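Local coordinates for Pbp related beta-lactamase (Pyrococcus abyssi, PDB 2QMI), which acts as a peptidase related to serine beta-lactamases and penicillin-binding proteins, and assembles into a self-compartmentalizing octamer, at the interface of chains A and B and the interface of chains A and C. Numbering follows the deposited sequence. Chains: chain A/B/C, Pbp related beta-lactamase.

Chain A takes part in both contacts, meeting chain B in contact 1 and chain C in contact 2, with the centres of their C-alpha atoms about 39 Å apart. No residue or secondary-structure element is shared. Contact 1 joins helices of the beta-lactamase family region, 136-142 of chain A and 3-17 of chain B, whereas contact 2 lies among strands of the Pab87 octamerisation region and belongs to a two-fold symmetric interface. Each subunit thus offers separate surfaces to different neighbours, and repetition of the two kinds of contact probably helps to close the eight-chain particle of this peptidase.

Contact 1: the interface of chains A and B. Residues chain A 138, 141; chain B 7-8, 11.
A:Ala141 meets B:Glu7 and B:Ser8 where two helices of the beta-lactamase family region come together across the subunit boundary. Helix 136-142 of chain A contributes A:Glu138 and, one turn on, A:Ala141, and helix 3-17 of chain B presents B:Glu7, B:Ser8 and B:Val11 from one face. The closer part of the patch is built around A:Ala141, which loses 45 Å² of surface to chain B. Its methyl carbon CB touches B:Glu7 at two points along an extended side chain. CB of A:Ala141 lies 4.0 Å from CB of B:Glu7, at the root of that chain, and the carboxylate oxygen OE1 of B:Glu7 comes to 3.9 Å from the same methyl. The methyl therefore rests alongside the glutamate, against its root and its end, while CG and CD bow away from it. B:Glu7 takes this course with CG beside its own backbone N and opposite the carbonyl carbon (chi1 -52°).

Next to this contact, at the backbone carbonyl of A:Ala141, the patch turns polar. The hydroxyl OG of B:Ser8 donates a weak hydrogen bond to the backbone O of A:Ala141, at 3.3 Å. It approaches from well above the carbonyl plane, at about 122° to the C=O bond measured at the oxygen, so it is a glancing rather than a direct grip. This carbonyl sits near the C-terminal end of its helix, where the partial negative charge of the helix end might strengthen it somewhat as an acceptor.

One turn back along the chain A helix and one turn on along that of chain B, the packing slackens. B:Val11 reaches A:Glu138 through its methyl CG2, which stands opposite the valine carbonyl carbon and beside the backbone N. That methyl is 4.1 Å from the backbone O of A:Glu138, a grazing van der Waals approach to a peptide oxygen. B:Val11 loses 13 Å² there and A:Glu138 12 Å², far less than the alanine.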
loop_
_atom_site.group_PDB
_atom_site.type_symbol
_atom_site.label_atom_id
_atom_site.label_comp_id
_atom_site.label_asym_id
_atom_site.label_seq_id
_atom_site.Cartn_x
_atom_site.Cartn_y
_atom_site.Cartn_z
ATOM N N GLU A 138 6.484 -22.713 -38.351
ATOM C CA GLU A 138 6.386 -23.006 -36.925
ATOM C C GLU A 138 4.922 -23.098 -36.503
ATOM O O GLU A 138 4.587 -23.871 -35.600
ATOM C CB GLU A 138 7.102 -21.930 -36.102
ATOM C CG GLU A 138 8.596 -21.869 -36.372
ATOM C CD GLU A 138 9.232 -20.566 -35.916
ATOM O OE1 GLU A 138 10.220 -20.135 -36.555
ATOM O OE2 GLU A 138 8.755 -19.977 -34.926
ATOM N N ALA A 141 3.586 -26.504 -37.672
ATOM C CA ALA A 141 4.147 -27.519 -36.790
ATOM C C ALA A 141 3.264 -27.564 -35.540
ATOM O O ALA A 141 2.713 -28.609 -35.187
ATOM C CB ALA A 141 5.584 -27.161 -36.423
ATOM N N GLU B 7 9.648 -30.846 -33.800
ATOM C CA GLU B 7 9.256 -29.451 -33.927
ATOM C C GLU B 7 8.100 -29.096 -32.999
ATOM O O GLU B 7 8.106 -28.038 -32.375
ATOM C CB GLU B 7 8.893 -29.141 -35.383
ATOM C CG GLU B 7 9.972 -29.563 -36.376
ATOM C CD GLU B 7 9.945 -28.742 -37.649
ATOM O OE1 GLU B 7 8.835 -28.389 -38.107
ATOM O OE2 GLU B 7 11.033 -28.455 -38.197
ATOM N N SER B 8 7.106 -29.972 -32.901
ATOM C CA SER B 8 5.982 -29.694 -32.013
ATOM C C SER B 8 6.496 -29.548 -30.589
ATOM O O SER B 8 6.078 -28.647 -29.854
ATOM C CB SER B 8 4.945 -30.820 -32.061
ATOM O OG SER B 8 4.290 -30.856 -33.318
ATOM N N VAL B 11 8.251 -26.033 -30.109
ATOM C CA VAL B 11 7.317 -24.910 -30.070
ATOM C C VAL B 11 6.483 -24.939 -28.794
ATOM O O VAL B 11 6.240 -23.900 -28.177
ATOM C CB VAL B 11 6.350 -24.912 -31.269
ATOM C CG1 VAL B 11 5.368 -23.746 -31.134
ATOM C CG2 VAL B 11 7.123 -24.789 -32.570
#

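Contact 2: the interface of chains A and C. Residues chain A 387, 389, 402, 404; chain C 402, 404, 416-417.
The phenyl rings of A:Phe404 and C:Phe404 lie face to face across the two-fold symmetric interface of the Pab87 octamerisation domains. Their centroids are 3.8 Å apart and their planes differ by 10°. CE2 of C:Phe404 sits over the centre of the A:Phe404 ring, while CZ of A:Phe404 sits over the centre of its partner. Peptide oxygens meet the rims in plane: the O of A:Pro402 faces CZ of C:Phe404 at 3.5 Å, and the O of C:Tyr416 faces CE2 of A:Phe404 at 3.6 Å. The carbonyl of C:Pro402 also lies at the A:Phe404 edge, and it accepts a weak hydrogen bond within chain C from OG1 of C:Thr417. Oxygens at the rim face the slightly positive ring hydrogens, which would probably be mildly favourable.

Both phenylalanines come from strand 400-405 and reach in from opposite directions so that the rings overlap face on face. Each ring is carried beside its own backbone N, and the low chi2 values, 25° in A:Phe404 and 6° in C:Phe404, turn the faces toward each other. The prolines flank this stack. CG of A:Pro402 packs 3.7 Å from CE1 of C:Phe404. C:Pro402 wedges into chain A, where its CG packs against both CE1 of A:Phe404 (3.8 Å) and the methyl CG2 of A:Val387 (3.9 Å), and its CD lies beside the phenol OH of A:Tyr389. Within chain A, CG1 of A:Val387 covers the rim of one tyrosine face and may help to steady that wall of the proline site.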
loop_
_atom_site.group_PDB
_atom_site.type_symbol
_atom_site.label_atom_id
_atom_site.label_comp_id
_atom_site.label_asym_id
_atom_site.label_seq_id
_atom_site.Cartn_x
_atom_site.Cartn_y
_atom_site.Cartn_z
ATOM N N VAL A 387 -23.673 -3.667 -22.988
ATOM C CA VAL A 387 -24.352 -3.956 -21.729
ATOM C C VAL A 387 -24.404 -2.786 -20.766
ATOM O O VAL A 387 -23.492 -1.958 -20.711
ATOM C CB VAL A 387 -23.697 -5.178 -21.025
ATOM C CG1 VAL A 387 -24.257 -5.358 -19.625
ATOM C CG2 VAL A 387 -23.952 -6.438 -21.855
ATOM N N TYR A 389 -24.701 -1.732 -16.822
ATOM C CA TYR A 389 -24.519 -2.257 -15.477
ATOM C C TYR A 389 -25.067 -1.322 -14.416
ATOM O O TYR A 389 -24.785 -0.125 -14.430
ATOM C CB TYR A 389 -23.038 -2.509 -15.187
ATOM C CG TYR A 389 -22.432 -3.688 -15.926
ATOM C CD1 TYR A 389 -21.694 -3.507 -17.102
ATOM C CD2 TYR A 389 -22.585 -4.987 -15.436
ATOM C CE1 TYR A 389 -21.119 -4.600 -17.771
ATOM C CE2 TYR A 389 -22.023 -6.077 -16.092
ATOM C CZ TYR A 389 -21.292 -5.882 -17.256
ATOM O OH TYR A 389 -20.753 -6.978 -17.891
ATOM N N PRO A 402 -26.345 -7.057 -14.409
ATOM C CA PRO A 402 -26.130 -6.930 -15.854
ATOM C C PRO A 402 -27.466 -6.706 -16.557
ATOM O O PRO A 402 -28.384 -7.510 -16.404
ATOM C CB PRO A 402 -25.512 -8.272 -16.226
ATOM C CG PRO A 402 -26.269 -9.213 -15.334
ATOM C CD PRO A 402 -26.289 -8.476 -13.997
ATOM N N PHE A 404 -29.594 -6.072 -20.203
ATOM C CA PHE A 404 -29.584 -6.212 -21.654
ATOM C C PHE A 404 -30.674 -5.368 -22.299
ATOM O O PHE A 404 -31.858 -5.591 -22.057
ATOM C CB PHE A 404 -29.811 -7.677 -22.039
ATOM C CG PHE A 404 -28.618 -8.567 -21.817
ATOM C CD1 PHE A 404 -27.653 -8.249 -20.867
ATOM C CD2 PHE A 404 -28.486 -9.748 -22.538
ATOM C CE1 PHE A 404 -26.572 -9.096 -20.636
ATOM C CE2 PHE A 404 -27.412 -10.604 -22.318
ATOM C CZ PHE A 404 -26.452 -10.278 -21.364
ATOM N N PRO C 402 -21.084 -11.181 -19.815
ATOM C CA PRO C 402 -22.195 -11.709 -19.016
ATOM C C PRO C 402 -22.942 -12.718 -19.885
ATOM O O PRO C 402 -23.183 -12.469 -21.065
ATOM C CB PRO C 402 -23.022 -10.457 -18.717
ATOM C CG PRO C 402 -22.876 -9.674 -19.988
ATOM C CD PRO C 402 -21.391 -9.825 -20.312
ATOM N N PHE C 404 -26.399 -15.088 -20.072
ATOM C CA PHE C 404 -27.722 -15.409 -19.568
ATOM C C PHE C 404 -28.144 -16.774 -20.079
ATOM O O PHE C 404 -28.388 -16.938 -21.266
ATOM C CB PHE C 404 -28.742 -14.376 -20.060
ATOM C CG PHE C 404 -28.626 -13.024 -19.406
ATOM C CD1 PHE C 404 -27.584 -12.732 -18.531
ATOM C CD2 PHE C 404 -29.572 -12.038 -19.672
ATOM C CE1 PHE C 404 -27.493 -11.481 -17.933
ATOM C CE2 PHE C 404 -29.487 -10.785 -19.079
ATOM C CZ PHE C 404 -28.450 -10.505 -18.210
ATOM N N TYR C 416 -26.376 -16.762 -23.777
ATOM C CA TYR C 416 -26.242 -15.727 -24.787
ATOM C C TYR C 416 -25.871 -14.391 -24.151
ATOM O O TYR C 416 -26.422 -14.007 -23.123
ATOM C CB TYR C 416 -27.546 -15.597 -25.582
ATOM C CG TYR C 416 -28.733 -15.105 -24.776
ATOM C CD1 TYR C 416 -29.045 -13.751 -24.722
ATOM C CD2 TYR C 416 -29.540 -16.000 -24.059
ATOM C CE1 TYR C 416 -30.129 -13.286 -23.980
ATOM C CE2 TYR C 416 -30.633 -15.546 -23.309
ATOM C CZ TYR C 416 -30.918 -14.186 -23.276
ATOM O OH TYR C 416 -31.985 -13.716 -22.543
ATOM N N THR C 417 -24.891 -13.711 -24.734
ATOM C CA THR C 417 -24.508 -12.407 -24.232
ATOM C C THR C 417 -25.083 -11.479 -25.281
ATOM O O THR C 417 -25.849 -11.924 -26.144
ATOM C CB THR C 417 -22.975 -12.221 -24.132
ATOM O OG1 THR C 417 -22.700 -10.938 -23.549
ATOM C CG2 THR C 417 -22.314 -12.302 -25.506
#